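Assembly chaperone of ribosomal protein L4 (Acl4) (Chaetomium thermophilum, PDB 5TQB) binds ribosomal protein L4 as its TPR-repeat assembly chaperone and probably protects it from degradation before it joins the ribosome. Local coordinates at residues Leu113-Ile117 and Lys141-Leu145; Ala247-Glu252 and Tyr270-Arg274; Asp259-Trp265 and Val309-Tyr315. All coordinates share one frame. Residue numbers count along the deposited sequence, not the author numbering.

Contact 1 of 3, residues Leu113-Ile117 and Lys141-Leu145; sequences LRAQI and KRRRL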
loop_
_atom_site.group_PDB
_atom_site.type_symbol
_atom_site.label_atom_id
_atom_site.label_comp_id
_atom_site.label_asym_id
_atom_site.label_seq_id
_atom_site.Cartn_x
_atom_site.Cartn_y
_atom_site.Cartn_z
ATOM N N LEU B 113 -22.708 4.760 9.801
ATOM C CA LEU B 113 -21.997 5.738 8.983
ATOM C C LEU B 113 -22.933 6.785 8.382
ATOM O O LEU B 113 -22.638 7.978 8.423
ATOM C CB LEU B 113 -21.225 5.038 7.861
ATOM C CG LEU B 113 -19.958 4.291 8.273
ATOM C CD1 LEU B 113 -19.477 3.381 7.142
ATOM C CD2 LEU B 113 -18.864 5.264 8.686
ATOM N N ARG B 114 -24.057 6.345 7.823
ATOM C CA ARG B 114 -24.998 7.271 7.196
ATOM C C ARG B 114 -25.557 8.289 8.186
ATOM O O ARG B 114 -25.764 9.453 7.833
ATOM C CB ARG B 114 -26.144 6.512 6.530
ATOM C CG ARG B 114 -26.005 6.414 5.026
ATOM C CD ARG B 114 -27.227 5.778 4.414
ATOM N NE ARG B 114 -27.321 4.354 4.726
ATOM C CZ ARG B 114 -27.026 3.370 3.883
ATOM N NH1 ARG B 114 -26.614 3.630 2.647
ATOM N NH2 ARG B 114 -27.151 2.111 4.280
ATOM N N ALA B 115 -25.796 7.851 9.419
ATOM C CA ALA B 115 -26.293 8.738 10.469
ATOM C C ALA B 115 -25.232 9.765 10.865
ATOM O O ALA B 115 -25.538 10.937 11.065
ATOM C CB ALA B 115 -26.727 7.932 11.679
ATOM N N GLN B 116 -23.984 9.317 10.969
ATOM C CA GLN B 116 -22.872 10.204 11.300
ATOM C C GLN B 116 -22.658 11.248 10.207
ATOM O O GLN B 116 -22.451 12.428 10.496
ATOM C CB GLN B 116 -21.594 9.394 11.501
ATOM C CG GLN B 116 -21.597 8.541 12.751
ATOM C CD GLN B 116 -20.355 7.688 12.865
ATOM O OE1 GLN B 116 -19.672 7.427 11.875
ATOM N NE2 GLN B 116 -20.051 7.249 14.078
ATOM N N ILE B 117 -22.707 10.802 8.954
ATOM C CA ILE B 117 -22.645 11.700 7.804
ATOM C C ILE B 117 -23.726 12.767 7.901
ATOM O O ILE B 117 -23.452 13.953 7.742
ATOM C CB ILE B 117 -22.827 10.925 6.480
ATOM C CG1 ILE B 117 -21.597 10.061 6.207
ATOM C CG2 ILE B 117 -23.034 11.880 5.306
ATOM C CD1 ILE B 117 -21.796 9.024 5.131
ATOM N N LYS B 141 -15.946 10.045 5.952
ATOM C CA LYS B 141 -17.064 9.180 6.299
ATOM C C LYS B 141 -17.772 8.622 5.060
ATOM O O LYS B 141 -18.143 7.452 5.033
ATOM C CB LYS B 141 -18.071 9.929 7.171
ATOM C CG LYS B 141 -18.126 9.442 8.605
ATOM C CD LYS B 141 -16.836 9.743 9.340
ATOM C CE LYS B 141 -16.948 9.414 10.821
ATOM N NZ LYS B 141 -17.181 7.963 11.063
ATOM N N ARG B 142 -17.968 9.464 4.049
ATOM C CA ARG B 142 -18.625 9.042 2.814
ATOM C C ARG B 142 -17.786 8.006 2.072
ATOM O O ARG B 142 -18.326 7.105 1.424
ATOM C CB ARG B 142 -18.889 10.244 1.903
ATOM C CG ARG B 142 -20.105 11.061 2.301
ATOM C CD ARG B 142 -20.262 12.301 1.434
ATOM N NE ARG B 142 -21.499 13.016 1.735
ATOM C CZ ARG B 142 -21.734 14.284 1.412
ATOM N NH1 ARG B 142 -20.814 14.999 0.777
ATOM N NH2 ARG B 142 -22.891 14.843 1.730
ATOM N N ARG B 143 -16.467 8.136 2.171
ATOM C CA ARG B 143 -15.566 7.191 1.523
ATOM C C ARG B 143 -15.607 5.835 2.217
ATOM O O ARG B 143 -15.605 4.802 1.551
ATOM C CB ARG B 143 -14.144 7.741 1.486
ATOM C CG ARG B 143 -13.987 8.876 0.501
ATOM C CD ARG B 143 -12.701 9.637 0.720
ATOM N NE ARG B 143 -12.624 10.803 -0.151
ATOM C CZ ARG B 143 -11.677 11.728 -0.077
ATOM N NH1 ARG B 143 -10.723 11.628 0.838
ATOM N NH2 ARG B 143 -11.688 12.754 -0.915
ATOM N N ARG B 144 -15.660 5.840 3.548
ATOM C CA ARG B 144 -15.780 4.595 4.303
ATOM C C ARG B 144 -17.103 3.914 3.971
ATOM O O ARG B 144 -17.177 2.684 3.878
ATOM C CB ARG B 144 -15.703 4.851 5.815
ATOM C CG ARG B 144 -14.360 5.384 6.326
ATOM C CD ARG B 144 -13.193 4.424 6.085
ATOM N NE ARG B 144 -12.559 4.638 4.783
ATOM C CZ ARG B 144 -11.802 5.689 4.473
ATOM N NH1 ARG B 144 -11.578 6.653 5.365
ATOM N NH2 ARG B 144 -11.274 5.785 3.259
ATOM N N LEU B 145 -18.151 4.719 3.808
ATOM C CA LEU B 145 -19.466 4.204 3.446
ATOM C C LEU B 145 -19.435 3.618 2.042
ATOM O O LEU B 145 -19.959 2.532 1.810
ATOM C CB LEU B 145 -20.527 5.303 3.517
ATOM C CG LEU B 145 -21.936 4.880 3.074
ATOM C CD1 LEU B 145 -22.466 3.744 3.936
ATOM C CD2 LEU B 145 -22.894 6.060 3.109
#
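Two antiparallel helices of this all-helical chain, whose fold is consistent with a TPR-like array, pack here, 113-117 on helix 100-125 and 141-145 on helix 131-156. The segment axes approach to 9.5 Å at 160°. Leu113 lies across from Leu145 and Ile117 across from Lys141. Leu113 and Ile117 share the m, t rotamer, one helical turn apart, and both point their CA-to-CB bonds toward the partner helix. CD1 of Leu113 rests 3.8 Å from CA of Leu145. CD1 of Ile117 meets CD2 of Leu145 at 3.8 Å. Leu145, with chi1 t and chi2 p, thus touches both Leu113 and Ile117. Lys141 has an off-well chi1 of -111° and a chi2 near p. Its chain passes Ile117, where Lys141 CB is 3.7 Å from Ile117 CG1, and its NZ donates a 2.7 Å hydrogen bond to Gln116 OE1. Arg114 starts away from the partner, with chi1 off at -102°, but its CG comes within 3.7 Å of Leu145 CD2. One face of its guanidinium is covered by Leu145 CD1. Arg144 starts toward helix 100-125, but its end leads away to a salt bridge with Glu147, next to Trp184 and an apolar side chain of the bound RpL4 chain. Two more salt bridges tie the hairpin to neighbouring helices: Lys141 to Glu79 of helix 79-82, and Arg114 to Glu176 of helix 166-180.

Contact 2 of 3, residues Ala247-Glu252 and Tyr270-Arg274; sequences ALEVTE and YARYR. With EDO (1,2-ethanediol), chain F.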
loop_
_atom_site.group_PDB
_atom_site.type_symbol
_atom_site.label_atom_id
_atom_site.label_comp_id
_atom_site.label_asym_id
_atom_site.label_seq_id
_atom_site.Cartn_x
_atom_site.Cartn_y
_atom_site.Cartn_z
ATOM N N ALA B 247 -1.616 -2.242 -16.235
ATOM C CA ALA B 247 -1.326 -3.194 -15.167
ATOM C C ALA B 247 0.170 -3.265 -14.888
ATOM O O ALA B 247 0.580 -3.468 -13.749
ATOM C CB ALA B 247 -1.853 -4.565 -15.515
ATOM N N LEU B 248 0.978 -3.102 -15.933
ATOM C CA LEU B 248 2.434 -3.139 -15.801
ATOM C C LEU B 248 2.946 -2.033 -14.877
ATOM O O LEU B 248 3.806 -2.270 -14.024
ATOM C CB LEU B 248 3.099 -3.004 -17.173
ATOM C CG LEU B 248 3.665 -4.281 -17.796
ATOM C CD1 LEU B 248 2.561 -5.259 -18.158
ATOM C CD2 LEU B 248 4.502 -3.946 -19.022
ATOM N N GLU B 249 2.416 -0.826 -15.058
ATOM C CA GLU B 249 2.794 0.317 -14.234
ATOM C C GLU B 249 2.348 0.121 -12.787
ATOM O O GLU B 249 3.118 0.367 -11.854
ATOM C CB GLU B 249 2.195 1.601 -14.808
ATOM C CG GLU B 249 2.738 1.953 -16.188
ATOM C CD GLU B 249 2.036 3.143 -16.822
ATOM O OE1 GLU B 249 0.873 3.424 -16.455
ATOM O OE2 GLU B 249 2.651 3.800 -17.692
ATOM N N VAL B 250 1.114 -0.340 -12.602
ATOM C CA VAL B 250 0.586 -0.581 -11.264
ATOM C C VAL B 250 1.378 -1.675 -10.537
ATOM O O VAL B 250 1.678 -1.531 -9.350
ATOM C CB VAL B 250 -0.917 -0.940 -11.294
ATOM C CG1 VAL B 250 -1.441 -1.242 -9.890
ATOM C CG2 VAL B 250 -1.718 0.195 -11.911
ATOM N N THR B 251 1.726 -2.755 -11.237
ATOM C CA THR B 251 2.473 -3.848 -10.607
ATOM C C THR B 251 3.909 -3.447 -10.260
ATOM O O THR B 251 4.492 -3.979 -9.313
ATOM C CB THR B 251 2.512 -5.140 -11.477
ATOM O OG1 THR B 251 3.009 -4.843 -12.788
ATOM C CG2 THR B 251 1.136 -5.768 -11.578
ATOM N N GLU B 252 4.478 -2.518 -11.019
ATOM C CA GLU B 252 5.840 -2.075 -10.752
ATOM C C GLU B 252 5.893 -1.200 -9.495
ATOM O O GLU B 252 6.809 -1.336 -8.684
ATOM C CB GLU B 252 6.424 -1.339 -11.957
ATOM C CG GLU B 252 7.928 -1.130 -11.840
ATOM C CD GLU B 252 8.607 -0.844 -13.168
ATOM O OE1 GLU B 252 8.186 -1.417 -14.198
ATOM O OE2 GLU B 252 9.573 -0.049 -13.176
ATOM N N TYR B 270 2.294 -12.460 -15.211
ATOM C CA TYR B 270 1.193 -12.890 -16.062
ATOM C C TYR B 270 0.759 -11.759 -16.980
ATOM O O TYR B 270 0.482 -11.979 -18.162
ATOM C CB TYR B 270 0.008 -13.371 -15.226
ATOM C CG TYR B 270 -1.057 -14.054 -16.055
ATOM C CD1 TYR B 270 -2.326 -13.505 -16.184
ATOM C CD2 TYR B 270 -0.784 -15.244 -16.726
ATOM C CE1 TYR B 270 -3.296 -14.126 -16.948
ATOM C CE2 TYR B 270 -1.746 -15.872 -17.487
ATOM C CZ TYR B 270 -3.002 -15.310 -17.595
ATOM O OH TYR B 270 -3.966 -15.930 -18.355
ATOM N N ALA B 271 0.704 -10.546 -16.435
ATOM C CA ALA B 271 0.329 -9.381 -17.229
ATOM C C ALA B 271 1.306 -9.195 -18.385
ATOM O O ALA B 271 0.921 -8.787 -19.480
ATOM C CB ALA B 271 0.291 -8.135 -16.363
ATOM N N ARG B 272 2.571 -9.507 -18.134
ATOM C CA ARG B 272 3.610 -9.325 -19.133
ATOM C C ARG B 272 3.582 -10.476 -20.135
ATOM O O ARG B 272 3.902 -10.296 -21.313
ATOM C CB ARG B 272 4.976 -9.197 -18.442
ATOM C CG ARG B 272 5.167 -7.843 -17.756
ATOM C CD ARG B 272 6.359 -7.818 -16.810
ATOM N NE ARG B 272 6.574 -6.479 -16.265
ATOM C CZ ARG B 272 5.816 -5.914 -15.327
ATOM N NH1 ARG B 272 6.091 -4.688 -14.905
ATOM N NH2 ARG B 272 4.782 -6.563 -14.808
ATOM N N TYR B 273 3.169 -11.652 -19.669
ATOM C CA TYR B 273 3.001 -12.812 -20.542
ATOM C C TYR B 273 1.858 -12.575 -21.523
ATOM O O TYR B 273 1.985 -12.856 -22.720
ATOM C CB TYR B 273 2.724 -14.068 -19.710
ATOM C CG TYR B 273 2.469 -15.307 -20.531
ATOM C CD1 TYR B 273 1.190 -15.620 -20.966
ATOM C CD2 TYR B 273 3.504 -16.169 -20.866
ATOM C CE1 TYR B 273 0.947 -16.749 -21.717
ATOM C CE2 TYR B 273 3.270 -17.306 -21.619
ATOM C CZ TYR B 273 1.987 -17.591 -22.042
ATOM O OH TYR B 273 1.742 -18.724 -22.791
ATOM N N ARG B 274 0.744 -12.064 -21.006
ATOM C CA ARG B 274 -0.434 -11.764 -21.819
ATOM C C ARG B 274 -0.101 -10.690 -22.839
ATOM O O ARG B 274 -0.478 -10.784 -24.009
ATOM C CB ARG B 274 -1.589 -11.280 -20.934
ATOM C CG ARG B 274 -2.097 -12.321 -19.952
ATOM C CD ARG B 274 -2.989 -13.321 -20.639
ATOM N NE ARG B 274 -4.251 -12.715 -21.035
ATOM C CZ ARG B 274 -5.056 -13.200 -21.974
ATOM N NH1 ARG B 274 -6.183 -12.564 -22.257
ATOM N NH2 ARG B 274 -4.733 -14.310 -22.634
HETATM C C1 EDO F . 10.308 -2.359 -8.104
HETATM O O1 EDO F . 10.100 -1.464 -9.175
HETATM C C2 EDO F . 11.495 -1.906 -7.281
HETATM O O2 EDO F . 11.718 -2.815 -6.223
#
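Arg272 carries the polar part of this contact. Its NH2 donates a hydrogen bond to Thr251 OG1 at 3.2 Å, nearly straight at 169°. The same nitrogen also bonds to the carbonyl of Gly268, one turn back on its own helix. NH1 makes a weak hydrogen bond to Leu248 O at 3.4 Å, and a long salt bridge joins it to Glu252 OE1 at 3.9 Å. Leu248 lies over one face of the guanidinium, with its CG 3.7 Å from Arg272 CZ. Trp302 of helix 291-313 adds a cation-pi contact. Further along the interface the packing is small and apolar. Ala271 CB meets Ala247 CB at 4.2 Å and Leu248 CD1 at 4.1 Å. The segment axes run antiparallel at 158°, 10.1 Å apart, which joins helices 244-257 and 262-281 as a helical hairpin. A buried arginine is therefore accommodated by hydroxyl and carbonyl acceptors, a loosely paired carboxylate and apolar and aromatic cover, rather than by one close ion pair.

Contact 3 of 3, residues Asp259-Trp265 and Val309-Tyr315; sequences DLSVEVW and VFEAEEY. With EDO (1,2-ethanediol), chain G.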
loop_
_atom_site.group_PDB
_atom_site.type_symbol
_atom_site.label_atom_id
_atom_site.label_comp_id
_atom_site.label_asym_id
_atom_site.label_seq_id
_atom_site.Cartn_x
_atom_site.Cartn_y
_atom_site.Cartn_z
ATOM N N ASP B 259 8.391 -6.114 -2.134
ATOM C CA ASP B 259 8.911 -7.059 -3.110
ATOM C C ASP B 259 8.911 -8.484 -2.567
ATOM O O ASP B 259 9.478 -9.389 -3.184
ATOM C CB ASP B 259 10.305 -6.646 -3.598
ATOM C CG ASP B 259 11.345 -6.661 -2.497
ATOM O OD1 ASP B 259 12.406 -6.026 -2.689
ATOM O OD2 ASP B 259 11.110 -7.307 -1.453
ATOM N N LEU B 260 8.266 -8.681 -1.419
ATOM C CA LEU B 260 8.037 -10.027 -0.895
ATOM C C LEU B 260 6.588 -10.476 -1.128
ATOM O O LEU B 260 6.106 -11.424 -0.499
ATOM C CB LEU B 260 8.401 -10.095 0.587
ATOM C CG LEU B 260 9.897 -9.883 0.863
ATOM C CD1 LEU B 260 10.174 -9.725 2.355
ATOM C CD2 LEU B 260 10.726 -11.026 0.292
ATOM N N SER B 261 5.908 -9.798 -2.047
ATOM C CA SER B 261 4.527 -10.118 -2.376
ATOM C C SER B 261 4.459 -11.127 -3.519
ATOM O O SER B 261 4.586 -10.764 -4.690
ATOM C CB SER B 261 3.770 -8.853 -2.766
ATOM O OG SER B 261 2.427 -9.157 -3.086
ATOM N N VAL B 262 4.250 -12.388 -3.164
ATOM C CA VAL B 262 4.216 -13.468 -4.134
ATOM C C VAL B 262 3.188 -13.192 -5.217
ATOM O O VAL B 262 3.480 -13.304 -6.411
ATOM C CB VAL B 262 3.874 -14.809 -3.458
ATOM C CG1 VAL B 262 3.754 -15.940 -4.504
ATOM C CG2 VAL B 262 4.926 -15.158 -2.424
ATOM N N GLU B 263 1.987 -12.821 -4.786
ATOM C CA GLU B 263 0.858 -12.668 -5.688
ATOM C C GLU B 263 1.077 -11.528 -6.676
ATOM O O GLU B 263 0.562 -11.562 -7.795
ATOM C CB GLU B 263 -0.426 -12.451 -4.888
ATOM C CG GLU B 263 -1.693 -12.517 -5.726
ATOM C CD GLU B 263 -2.919 -12.921 -4.918
ATOM O OE1 GLU B 263 -4.046 -12.698 -5.403
ATOM O OE2 GLU B 263 -2.758 -13.475 -3.807
ATOM N N VAL B 264 1.856 -10.527 -6.276
ATOM C CA VAL B 264 2.132 -9.405 -7.167
ATOM C C VAL B 264 3.205 -9.753 -8.199
ATOM O O VAL B 264 3.139 -9.288 -9.337
ATOM C CB VAL B 264 2.503 -8.138 -6.386
ATOM C CG1 VAL B 264 2.954 -7.019 -7.328
ATOM C CG2 VAL B 264 1.302 -7.676 -5.577
ATOM N N TRP B 265 4.189 -10.564 -7.816
ATOM C CA TRP B 265 5.182 -11.020 -8.782
ATOM C C TRP B 265 4.479 -11.849 -9.854
ATOM O O TRP B 265 4.767 -11.727 -11.040
ATOM C CB TRP B 265 6.290 -11.839 -8.114
ATOM C CG TRP B 265 7.349 -11.012 -7.436
ATOM C CD1 TRP B 265 7.595 -10.931 -6.096
ATOM C CD2 TRP B 265 8.306 -10.157 -8.072
ATOM N NE1 TRP B 265 8.644 -10.078 -5.857
ATOM C CE2 TRP B 265 9.099 -9.587 -7.052
ATOM C CE3 TRP B 265 8.570 -9.814 -9.401
ATOM C CZ2 TRP B 265 10.137 -8.692 -7.322
ATOM C CZ3 TRP B 265 9.600 -8.927 -9.667
ATOM C CH2 TRP B 265 10.374 -8.378 -8.633
ATOM N N VAL B 309 10.603 -16.077 -4.232
ATOM C CA VAL B 309 9.952 -15.553 -3.028
ATOM C C VAL B 309 8.927 -16.547 -2.482
ATOM O O VAL B 309 8.689 -16.598 -1.277
ATOM C CB VAL B 309 9.240 -14.214 -3.322
ATOM C CG1 VAL B 309 8.495 -13.701 -2.098
ATOM C CG2 VAL B 309 10.242 -13.171 -3.803
ATOM N N PHE B 310 8.319 -17.325 -3.379
ATOM C CA PHE B 310 7.360 -18.357 -3.001
ATOM C C PHE B 310 8.017 -19.347 -2.034
ATOM O O PHE B 310 7.478 -19.633 -0.962
ATOM C CB PHE B 310 6.871 -19.083 -4.263
ATOM C CG PHE B 310 5.705 -20.000 -4.043
ATOM C CD1 PHE B 310 5.857 -21.194 -3.358
ATOM C CD2 PHE B 310 4.462 -19.683 -4.560
ATOM C CE1 PHE B 310 4.785 -22.041 -3.172
ATOM C CE2 PHE B 310 3.385 -20.524 -4.380
ATOM C CZ PHE B 310 3.545 -21.708 -3.685
ATOM N N GLU B 311 9.183 -19.862 -2.423
ATOM C CA GLU B 311 9.961 -20.774 -1.583
ATOM C C GLU B 311 10.390 -20.123 -0.266
ATOM O O GLU B 311 10.196 -20.689 0.810
ATOM C CB GLU B 311 11.221 -21.231 -2.326
ATOM C CG GLU B 311 10.968 -21.995 -3.618
ATOM C CD GLU B 311 12.182 -21.996 -4.542
ATOM O OE1 GLU B 311 13.312 -21.758 -4.053
ATOM O OE2 GLU B 311 12.005 -22.228 -5.760
ATOM N N ALA B 312 10.986 -18.937 -0.364
ATOM C CA ALA B 312 11.530 -18.236 0.796
ATOM C C ALA B 312 10.465 -17.946 1.848
ATOM O O ALA B 312 10.731 -18.036 3.043
ATOM C CB ALA B 312 12.199 -16.939 0.358
ATOM N N GLU B 313 9.263 -17.597 1.402
ATOM C CA GLU B 313 8.177 -17.256 2.318
ATOM C C GLU B 313 7.354 -18.477 2.718
ATOM O O GLU B 313 6.469 -18.379 3.566
ATOM C CB GLU B 313 7.260 -16.205 1.686
ATOM C CG GLU B 313 7.923 -14.855 1.461
ATOM C CD GLU B 313 8.255 -14.142 2.761
ATOM O OE1 GLU B 313 7.312 -13.671 3.436
ATOM O OE2 GLU B 313 9.456 -14.053 3.106
ATOM N N GLU B 314 7.646 -19.623 2.109
ATOM C CA GLU B 314 6.891 -20.847 2.366
ATOM C C GLU B 314 5.403 -20.624 2.088
ATOM O O GLU B 314 4.540 -20.947 2.907
ATOM C CB GLU B 314 7.129 -21.334 3.801
ATOM C CG GLU B 314 8.579 -21.733 4.067
ATOM C CD GLU B 314 8.892 -21.915 5.541
ATOM O OE1 GLU B 314 8.395 -21.119 6.364
ATOM O OE2 GLU B 314 9.643 -22.856 5.876
ATOM N N TYR B 315 5.124 -20.063 0.914
ATOM C CA TYR B 315 3.766 -19.737 0.492
ATOM C C TYR B 315 2.932 -21.005 0.353
ATOM O O TYR B 315 3.478 -22.094 0.174
ATOM C CB TYR B 315 3.810 -18.986 -0.839
ATOM C CG TYR B 315 2.714 -17.959 -1.016
ATOM C CD1 TYR B 315 2.651 -16.834 -0.201
ATOM C CD2 TYR B 315 1.753 -18.105 -2.011
ATOM C CE1 TYR B 315 1.653 -15.888 -0.363
ATOM C CE2 TYR B 315 0.751 -17.165 -2.184
ATOM C CZ TYR B 315 0.703 -16.059 -1.357
ATOM O OH TYR B 315 -0.293 -15.121 -1.526
HETATM C C1 EDO G . 13.830 -8.441 -5.592
HETATM O O1 EDO G . 13.095 -7.243 -5.719
HETATM C C2 EDO G . 13.600 -9.046 -4.222
HETATM O O2 EDO G . 12.309 -9.616 -4.159
HETATM O O HOH W 1 5.531 -12.053 2.220
HETATM O O HOH W 2 1.369 -12.505 -2.067
#
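In this helical array, probably TPR-like, the start of helix 262-281 and the turn before it pack against the end of helix 291-313. Val262 is the main bump. It follows Ser261, the N-cap residue, and points toward a hollow formed by Val309, Phe310 and Tyr315. Its CG2 lies 3.9 Å from Val309 CG1 and 3.6 Å from Tyr315 CD1. Val262 CG1 meets Phe310 CD2 at 3.8 Å. The Tyr315 ring lies flat against the valine in a CH-pi contact, with Val262 CB 3.8 Å from the ring centroid and almost on its normal. The Schellman motif that ends helix 291-313 helps bring Tyr315 here. Glu314 takes a positive phi, and Tyr315 N bonds back to Phe310 O at 3.0 Å.

Val309 is the answering bump. It packs over the place where the Trp265 indole meets the 259-260 turn. Val309 CG1 is 3.7 Å from Leu260 O, and Val309 CG2 is 3.9 Å from Asp259 O and 4.0 Å from Trp265 NE1. The indole folds back on its own segment, with Trp265 NE1 donating to Asp259 O at 2.9 Å, and meets Trp302 edge-to-face. The bound RpL4 chain covers much of this end: it accepts or gives hydrogen bonds with Ser261 and Asp259 and packs on Tyr315. The contact is thus part of the client-binding surface. At its border, water 1 bridges the turn and the end of helix 291-313, donating to Leu260 O at 2.8 Å and to Glu313 OE1 at 2.7 Å.

How the contacts relate
From the N terminus, contact 1 comes first. It closes the turn between helices 100-125 and 131-156, with 23 residues between its segments. It is complete before contact 2 opens. Contact 2 joins helices 244-257 and 262-281 across 17 residues. Contact 3 opens within that span, at 259-265, and closes 43 residues later at 309-315, so contacts 2 and 3 cross. Both use helix 262-281, and they touch where Thr251 O lies 3.9 Å from Val264 CG1. Together they tie helices 244-257, 262-281 and 291-313 into one bundle. Contact 1 lies on the opposite side of the chain's centre, its centre 34 Å from that of contact 2 and 36 Å from that of contact 3.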